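Local structure of resiniferatoxin-binding, phosphotriesterase-related protein (Rhodobacter sphaeroides 2.4.1, 3K2G) at residues I23-L28 against N347-F352; K190-A195 against D222-E227. The protein binds two zinc ions in a TIM-barrel fold and is probably a metal-dependent hydrolase of the phosphotriesterase family, acting perhaps on phosphoric diesters. All coordinates share one frame; numbering follows the deposited sequence.

Interaction 1: residues I23-L28 against N347-F352; sequences IPSSAL and NPRRVF
Arg349 lies across Ser25 and Ser26, while Leu28 packs beside it on Pro348 and Phe352. The turn at 25-28 follows strand 21-24 of the N-terminal hairpin. Residues 347-352 form the end of helix 337-352, near the C-terminus. The Arg349 side chain leaves the helix with CG anti to the backbone N (chi1 -170°) and stays extended as far as NE. Its CB makes no close contact with the turn. CG is the first side-chain atom to reach it, 3.6 Å from Ser25 O and close to Ser25 CB. CD runs on past the same carbonyl oxygen. NE then donates a hydrogen bond to Ser25 OG at 3.0 Å. This bond is nearly straight, with an N-H...O angle of 163°, and OG lies in the guanidinium plane. CZ sits over the backbone of Ser26, whose CA lies 3.6 Å above the centre of the guanidinium. NH2 of Arg349 comes within 3.5 Å of Ser26 CB. Ser25 OG is also hydrogen-bonded to Asp353 OD2, just beyond the helix.

The apolar part rests on one methyl. Leu28 CD2 is 3.9 Å from Phe352 CD2 and 4.0 Å from Pro348 CB. The leucine and phenylalanine side chains cross at about a right angle. Ile16 of strand 15-18 touches both of them.

The contact is thus split. A buried serine hydroxyl ties arginine and aspartate together by polar bonds, and Leu28 adds an apolar contact beside it. A negative Asp353 would probably strengthen the pull of Ser25 OG on the arginine N-H.

Interaction 2: residues K190-A195 against D222-E227; sequences KSLRGA and DLVEEE
Two neighbouring helices of the TIM barrel meet here, 186-202 and 217-226, where Leu192 and Arg193 face Leu223, Glu226 and Glu227. The strand 206-208 lies between the helices in sequence. The segment axes approach to 9.4 Å and cross at -43°.

The side chains of Leu192 and Leu223 lie alongside one another, pointing opposite ways. Leu223 CD2 comes within 3.5 Å of Leu192 CG and also touches Leu192 CD2. Leu192 CD1 meets Val224 CG2 more loosely. Ile178 and Val208, from the barrel strands, also touch Leu192.

Arg193 lies over Leu223. Its chain, extended from CG to NE, carries the guanidinium out across that leucine. Leu223 CD1 lies 3.9 Å from the guanidinium plane, over its centre. The carboxylates come to the guanidinium edge, and Arg193, Glu226 and Glu227 form a salt-bridge network. Arg193 NH1 and NH2 both donate to Glu226 OE2, each at 3.2 Å, from the same face of the carboxylate and well above its plane. NH1 also makes a shorter salt bridge of 2.8 Å to Glu227 OE2, on its anti lone pair, though the N-H...O angle is a bent 137°. The Glu227 carboxylate is turned 69° from the guanidinium plane.

The network extends along helix 186-202. Glu189 OE2 pairs with Arg193 NE, and Arg197 NE with Glu227 OE1. Glu189 probably holds Arg193 further, while Arg197 holds its partner Glu227. Apolar side chains toward the strands, with charged groups on the outer side, are characteristic of successive helices of a TIM barrel, linked through the intervening strand.

Both contacts lie away from the centre of the chain and involve no other subunit. Interaction 1 is mostly buried and brings the two ends of the fold together, a turn after the N-terminal hairpin and the C-terminal helix. Interaction 2 is partly buried and joins two successive barrel helices, near in sequence. They share no helix or strand. The nearest atoms of interaction 1 and interaction 2 are about 12 Å apart. Each combines an arginine with leucine packing. In 23-28 against 347-352 the arginine meets a neutral hydroxyl across the contact. In 190-195 against 222-227 it meets two carboxylates, as part of a wider charged network toward the surface.

Interaction 1: residues I23-L28 against N347-F352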
ATOM      1  N   ILE B  23       7.241  42.313 -18.398  1.00 23.54           N
ATOM      2  CA  ILE B  23       7.321  41.509 -19.607  1.00 23.44           C
ATOM      3  C   ILE B  23       5.970  40.814 -19.770  1.00 22.26           C
ATOM      4  O   ILE B  23       5.277  40.565 -18.788  1.00 20.12           O
ATOM      5  CB  ILE B  23       8.405  40.410 -19.502  1.00 24.39           C
ATOM      6  CG1 ILE B  23       8.082  39.472 -18.337  1.00 24.55           C
ATOM      7  CG2 ILE B  23       9.774  41.042 -19.329  1.00 23.46           C
ATOM      8  CD1 ILE B  23       8.916  38.199 -18.311  1.00 26.26           C
ATOM      9  N   PRO B  24       5.552  40.539 -21.014  1.00 23.50           N
ATOM     10  CA  PRO B  24       4.261  39.855 -21.153  1.00 23.39           C
ATOM     11  C   PRO B  24       4.409  38.447 -20.566  1.00 24.41           C
ATOM     12  O   PRO B  24       5.473  37.835 -20.697  1.00 23.62           O
ATOM     13  CB  PRO B  24       4.026  39.852 -22.664  1.00 24.21           C
ATOM     14  CG  PRO B  24       5.419  39.996 -23.248  1.00 23.70           C
ATOM     15  CD  PRO B  24       6.071  40.974 -22.322  1.00 23.44           C
ATOM     16  N   SER B  25       3.363  37.938 -19.914  1.00 23.17           N
ATOM     17  CA  SER B  25       3.443  36.615 -19.290  1.00 23.32           C
ATOM     18  C   SER B  25       3.822  35.535 -20.292  1.00 23.43           C
ATOM     19  O   SER B  25       4.393  34.509 -19.919  1.00 21.24           O
ATOM     20  CB  SER B  25       2.120  36.248 -18.607  1.00 23.49           C
ATOM     21  OG  SER B  25       1.080  36.076 -19.547  1.00 22.69           O
ATOM     22  N   SER B  26       3.513  35.780 -21.561  1.00 22.15           N
ATOM     23  CA  SER B  26       3.816  34.835 -22.628  1.00 22.76           C
ATOM     24  C   SER B  26       5.318  34.744 -22.879  1.00 22.79           C
ATOM     25  O   SER B  26       5.790  33.796 -23.510  1.00 22.50           O
ATOM     26  CB  SER B  26       3.117  35.265 -23.922  1.00 24.45           C
ATOM     27  OG  SER B  26       3.545  36.557 -24.325  1.00 22.65           O
ATOM     28  N   ALA B  27       6.062  35.733 -22.390  1.00 22.66           N
ATOM     29  CA  ALA B  27       7.510  35.762 -22.576  1.00 23.21           C
ATOM     30  C   ALA B  27       8.279  35.048 -21.460  1.00 22.26           C
ATOM     31  O   ALA B  27       9.503  34.914 -21.531  1.00 21.10           O
ATOM     32  CB  ALA B  27       7.989  37.201 -22.689  1.00 22.63           C
ATOM     33  N   LEU B  28       7.567  34.593 -20.434  1.00 19.80           N
ATOM     34  CA  LEU B  28       8.219  33.903 -19.323  1.00 19.22           C
ATOM     35  C   LEU B  28       8.909  32.641 -19.833  1.00 18.87           C
ATOM     36  O   LEU B  28      10.080  32.417 -19.556  1.00 18.55           O
ATOM     37  CB  LEU B  28       7.196  33.544 -18.241  1.00 17.47           C
ATOM     38  CG  LEU B  28       7.799  33.078 -16.912  1.00 19.12           C
ATOM     39  CD1 LEU B  28       8.583  34.226 -16.271  1.00 16.71           C
ATOM     40  CD2 LEU B  28       6.686  32.613 -15.981  1.00 17.65           C
ATOM     41  N   ASN B 347       2.391  26.026 -16.447  1.00 15.06           N
ATOM     42  CA  ASN B 347       2.131  26.210 -15.026  1.00 15.13           C
ATOM     43  C   ASN B 347       2.830  27.439 -14.456  1.00 15.38           C
ATOM     44  O   ASN B 347       2.220  28.198 -13.709  1.00 13.37           O
ATOM     45  CB  ASN B 347       2.488  24.950 -14.239  1.00 14.54           C
ATOM     46  CG  ASN B 347       1.476  23.835 -14.459  1.00 17.63           C
ATOM     47  OD1 ASN B 347       0.455  24.036 -15.119  1.00 13.50           O
ATOM     48  ND2 ASN B 347       1.750  22.665 -13.902  1.00 11.14           N
ATOM     49  N   PRO B 348       4.118  27.645 -14.782  1.00 14.78           N
ATOM     50  CA  PRO B 348       4.780  28.839 -14.244  1.00 15.72           C
ATOM     51  C   PRO B 348       4.007  30.100 -14.653  1.00 16.26           C
ATOM     52  O   PRO B 348       3.820  31.019 -13.853  1.00 13.72           O
ATOM     53  CB  PRO B 348       6.159  28.772 -14.882  1.00 16.31           C
ATOM     54  CG  PRO B 348       6.436  27.288 -14.853  1.00 16.34           C
ATOM     55  CD  PRO B 348       5.107  26.716 -15.361  1.00 16.53           C
ATOM     56  N   ARG B 349       3.563  30.136 -15.906  1.00 16.60           N
ATOM     57  CA  ARG B 349       2.791  31.276 -16.401  1.00 17.12           C
ATOM     58  C   ARG B 349       1.495  31.383 -15.590  1.00 17.63           C
ATOM     59  O   ARG B 349       1.074  32.481 -15.213  1.00 18.10           O
ATOM     60  CB  ARG B 349       2.466  31.098 -17.887  1.00 17.22           C
ATOM     61  CG  ARG B 349       1.880  32.342 -18.557  1.00 18.68           C
ATOM     62  CD  ARG B 349       1.579  32.092 -20.021  1.00 20.75           C
ATOM     63  NE  ARG B 349       1.013  33.268 -20.679  1.00 22.29           N
ATOM     64  CZ  ARG B 349       0.588  33.288 -21.941  1.00 25.51           C
ATOM     65  NH1 ARG B 349       0.661  32.193 -22.687  1.00 23.13           N
ATOM     66  NH2 ARG B 349       0.085  34.401 -22.457  1.00 25.20           N
ATOM     67  N   ARG B 350       0.870  30.238 -15.319  1.00 17.55           N
ATOM     68  CA  ARG B 350      -0.367  30.215 -14.539  1.00 17.16           C
ATOM     69  C   ARG B 350      -0.161  30.855 -13.169  1.00 16.62           C
ATOM     70  O   ARG B 350      -1.071  31.465 -12.618  1.00 14.03           O
ATOM     71  CB  ARG B 350      -0.867  28.777 -14.346  1.00 17.55           C
ATOM     72  CG  ARG B 350      -1.457  28.140 -15.594  1.00 20.24           C
ATOM     73  CD  ARG B 350      -2.003  26.753 -15.288  1.00 21.14           C
ATOM     74  NE  ARG B 350      -2.896  26.276 -16.342  1.00 21.37           N
ATOM     75  CZ  ARG B 350      -2.623  25.269 -17.166  1.00 24.91           C
ATOM     76  NH1 ARG B 350      -1.471  24.618 -17.066  1.00 20.46           N
ATOM     77  NH2 ARG B 350      -3.511  24.909 -18.089  1.00 25.41           N
ATOM     78  N   VAL B 351       1.031  30.697 -12.607  1.00 15.96           N
ATOM     79  CA  VAL B 351       1.305  31.284 -11.305  1.00 14.60           C
ATOM     80  C   VAL B 351       1.139  32.802 -11.343  1.00 15.77           C
ATOM     81  O   VAL B 351       0.576  33.401 -10.425  1.00 12.98           O
ATOM     82  CB  VAL B 351       2.747  30.966 -10.833  1.00 16.97           C
ATOM     83  CG1 VAL B 351       3.051  31.716  -9.535  1.00 14.55           C
ATOM     84  CG2 VAL B 351       2.904  29.458 -10.637  1.00 16.30           C
ATOM     85  N   PHE B 352       1.621  33.405 -12.425  1.00 14.24           N
ATOM     86  CA  PHE B 352       1.594  34.851 -12.596  1.00 16.98           C
ATOM     87  C   PHE B 352       0.422  35.397 -13.402  1.00 16.71           C
ATOM     88  O   PHE B 352       0.183  36.603 -13.399  1.00 15.98           O
ATOM     89  CB  PHE B 352       2.879  35.297 -13.287  1.00 17.34           C
ATOM     90  CG  PHE B 352       4.122  35.014 -12.501  1.00 17.26           C
ATOM     91  CD1 PHE B 352       4.547  35.899 -11.515  1.00 17.20           C
ATOM     92  CD2 PHE B 352       4.887  33.881 -12.765  1.00 17.42           C
ATOM     93  CE1 PHE B 352       5.717  35.664 -10.799  1.00 18.04           C
ATOM     94  CE2 PHE B 352       6.063  33.632 -12.053  1.00 18.97           C
ATOM     95  CZ  PHE B 352       6.481  34.529 -11.068  1.00 17.30           C
TER

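Interaction 2: residues K190-A195 against D222-E227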
ATOM      1  N   LYS B 190       2.677  36.234  11.966  1.00 26.51           N
ATOM      2  CA  LYS B 190       2.503  37.660  11.700  1.00 25.88           C
ATOM      3  C   LYS B 190       3.086  37.959  10.328  1.00 24.50           C
ATOM      4  O   LYS B 190       2.505  38.697   9.533  1.00 23.56           O
ATOM      5  CB  LYS B 190       3.236  38.497  12.747  1.00 27.68           C
ATOM      6  CG  LYS B 190       3.063  40.006  12.569  1.00 29.14           C
ATOM      7  CD  LYS B 190       3.981  40.783  13.502  1.00 29.51           C
ATOM      8  CE  LYS B 190       5.443  40.539  13.159  1.00 31.05           C
ATOM      9  NZ  LYS B 190       6.369  41.161  14.140  1.00 30.61           N
ATOM     10  N   SER B 191       4.253  37.384  10.064  1.00 22.30           N
ATOM     11  CA  SER B 191       4.925  37.567   8.791  1.00 20.91           C
ATOM     12  C   SER B 191       4.028  37.095   7.649  1.00 19.76           C
ATOM     13  O   SER B 191       3.845  37.802   6.658  1.00 20.79           O
ATOM     14  CB  SER B 191       6.233  36.772   8.779  1.00 20.05           C
ATOM     15  OG  SER B 191       6.815  36.759   7.490  1.00 21.19           O
ATOM     16  N   LEU B 192       3.471  35.897   7.796  1.00 19.07           N
ATOM     17  CA  LEU B 192       2.601  35.326   6.772  1.00 20.02           C
ATOM     18  C   LEU B 192       1.318  36.126   6.578  1.00 19.69           C
ATOM     19  O   LEU B 192       0.836  36.262   5.455  1.00 17.96           O
ATOM     20  CB  LEU B 192       2.255  33.873   7.113  1.00 20.05           C
ATOM     21  CG  LEU B 192       1.414  33.144   6.055  1.00 22.52           C
ATOM     22  CD1 LEU B 192       2.139  33.169   4.718  1.00 22.50           C
ATOM     23  CD2 LEU B 192       1.147  31.713   6.492  1.00 20.52           C
ATOM     24  N   ARG B 193       0.759  36.643   7.669  1.00 20.43           N
ATOM     25  CA  ARG B 193      -0.460  37.441   7.585  1.00 22.69           C
ATOM     26  C   ARG B 193      -0.180  38.728   6.814  1.00 22.13           C
ATOM     27  O   ARG B 193      -0.984  39.152   5.984  1.00 22.87           O
ATOM     28  CB  ARG B 193      -0.992  37.772   8.984  1.00 25.10           C
ATOM     29  CG  ARG B 193      -1.561  36.573   9.736  1.00 26.65           C
ATOM     30  CD  ARG B 193      -2.202  36.996  11.053  1.00 29.68           C
ATOM     31  NE  ARG B 193      -2.817  35.879  11.770  1.00 28.97           N
ATOM     32  CZ  ARG B 193      -3.890  35.212  11.353  1.00 29.63           C
ATOM     33  NH1 ARG B 193      -4.485  35.541  10.216  1.00 29.29           N
ATOM     34  NH2 ARG B 193      -4.369  34.208  12.073  1.00 29.36           N
ATOM     35  N   GLY B 194       0.970  39.340   7.080  1.00 21.29           N
ATOM     36  CA  GLY B 194       1.331  40.561   6.383  1.00 21.50           C
ATOM     37  C   GLY B 194       1.549  40.276   4.906  1.00 21.08           C
ATOM     38  O   GLY B 194       1.212  41.089   4.041  1.00 18.63           O
ATOM     39  N   ALA B 195       2.112  39.109   4.613  1.00 18.37           N
ATOM     40  CA  ALA B 195       2.359  38.723   3.232  1.00 17.41           C
ATOM     41  C   ALA B 195       1.035  38.497   2.501  1.00 16.59           C
ATOM     42  O   ALA B 195       0.876  38.916   1.355  1.00 17.53           O
ATOM     43  CB  ALA B 195       3.210  37.460   3.185  1.00 18.66           C
ATOM     44  N   ASP B 222      -5.220  27.931   5.397  1.00 18.44           N
ATOM     45  CA  ASP B 222      -6.338  28.435   6.193  1.00 19.52           C
ATOM     46  C   ASP B 222      -6.076  29.903   6.528  1.00 19.84           C
ATOM     47  O   ASP B 222      -6.980  30.738   6.468  1.00 17.95           O
ATOM     48  CB  ASP B 222      -6.487  27.645   7.504  1.00 21.88           C
ATOM     49  CG  ASP B 222      -7.169  26.294   7.314  1.00 21.99           C
ATOM     50  OD1 ASP B 222      -7.560  25.955   6.179  1.00 21.20           O
ATOM     51  OD2 ASP B 222      -7.313  25.567   8.320  1.00 24.36           O
ATOM     52  N   LEU B 223      -4.832  30.211   6.880  1.00 19.61           N
ATOM     53  CA  LEU B 223      -4.456  31.576   7.235  1.00 20.52           C
ATOM     54  C   LEU B 223      -4.474  32.493   6.010  1.00 20.10           C
ATOM     55  O   LEU B 223      -5.005  33.608   6.057  1.00 18.63           O
ATOM     56  CB  LEU B 223      -3.076  31.578   7.894  1.00 21.20           C
ATOM     57  CG  LEU B 223      -2.525  32.937   8.326  1.00 24.84           C
ATOM     58  CD1 LEU B 223      -1.486  32.748   9.420  1.00 23.68           C
ATOM     59  CD2 LEU B 223      -1.920  33.651   7.121  1.00 23.88           C
ATOM     60  N   VAL B 224      -3.887  32.032   4.915  1.00 18.58           N
ATOM     61  CA  VAL B 224      -3.878  32.829   3.701  1.00 19.69           C
ATOM     62  C   VAL B 224      -5.322  33.100   3.265  1.00 21.17           C
ATOM     63  O   VAL B 224      -5.649  34.178   2.772  1.00 20.33           O
ATOM     64  CB  VAL B 224      -3.119  32.104   2.580  1.00 19.69           C
ATOM     65  CG1 VAL B 224      -3.379  32.768   1.251  1.00 20.46           C
ATOM     66  CG2 VAL B 224      -1.636  32.117   2.884  1.00 20.99           C
ATOM     67  N   GLU B 225      -6.184  32.114   3.474  1.00 23.29           N
ATOM     68  CA  GLU B 225      -7.586  32.221   3.102  1.00 27.05           C
ATOM     69  C   GLU B 225      -8.344  33.238   3.954  1.00 27.71           C
ATOM     70  O   GLU B 225      -9.043  34.103   3.416  1.00 26.81           O
ATOM     71  CB  GLU B 225      -8.235  30.842   3.215  1.00 30.60           C
ATOM     72  CG  GLU B 225      -9.669  30.764   2.758  1.00 35.16           C
ATOM     73  CD  GLU B 225     -10.163  29.333   2.692  1.00 37.38           C
ATOM     74  OE1 GLU B 225     -10.227  28.668   3.749  1.00 40.26           O
ATOM     75  OE2 GLU B 225     -10.479  28.870   1.579  1.00 37.77           O
ATOM     76  N   GLU B 226      -8.203  33.149   5.274  1.00 27.67           N
ATOM     77  CA  GLU B 226      -8.909  34.074   6.154  1.00 29.46           C
ATOM     78  C   GLU B 226      -8.400  35.507   6.050  1.00 28.48           C
ATOM     79  O   GLU B 226      -9.032  36.430   6.565  1.00 26.68           O
ATOM     80  CB  GLU B 226      -8.856  33.597   7.614  1.00 30.82           C
ATOM     81  CG  GLU B 226      -7.483  33.564   8.251  1.00 34.29           C
ATOM     82  CD  GLU B 226      -7.525  33.030   9.676  1.00 36.60           C
ATOM     83  OE1 GLU B 226      -7.939  31.864   9.864  1.00 39.03           O
ATOM     84  OE2 GLU B 226      -7.149  33.773  10.607  1.00 36.65           O
ATOM     85  N   GLU B 227      -7.260  35.695   5.392  1.00 25.57           N
ATOM     86  CA  GLU B 227      -6.720  37.032   5.216  1.00 24.28           C
ATOM     87  C   GLU B 227      -7.207  37.573   3.880  1.00 23.90           C
ATOM     88  O   GLU B 227      -6.838  38.673   3.473  1.00 24.37           O
ATOM     89  CB  GLU B 227      -5.188  37.027   5.244  1.00 23.49           C
ATOM     90  CG  GLU B 227      -4.571  36.949   6.633  1.00 23.20           C
ATOM     91  CD  GLU B 227      -4.963  38.115   7.538  1.00 24.71           C
ATOM     92  OE1 GLU B 227      -5.353  39.183   7.021  1.00 24.10           O
ATOM     93  OE2 GLU B 227      -4.862  37.962   8.772  1.00 24.67           O
TER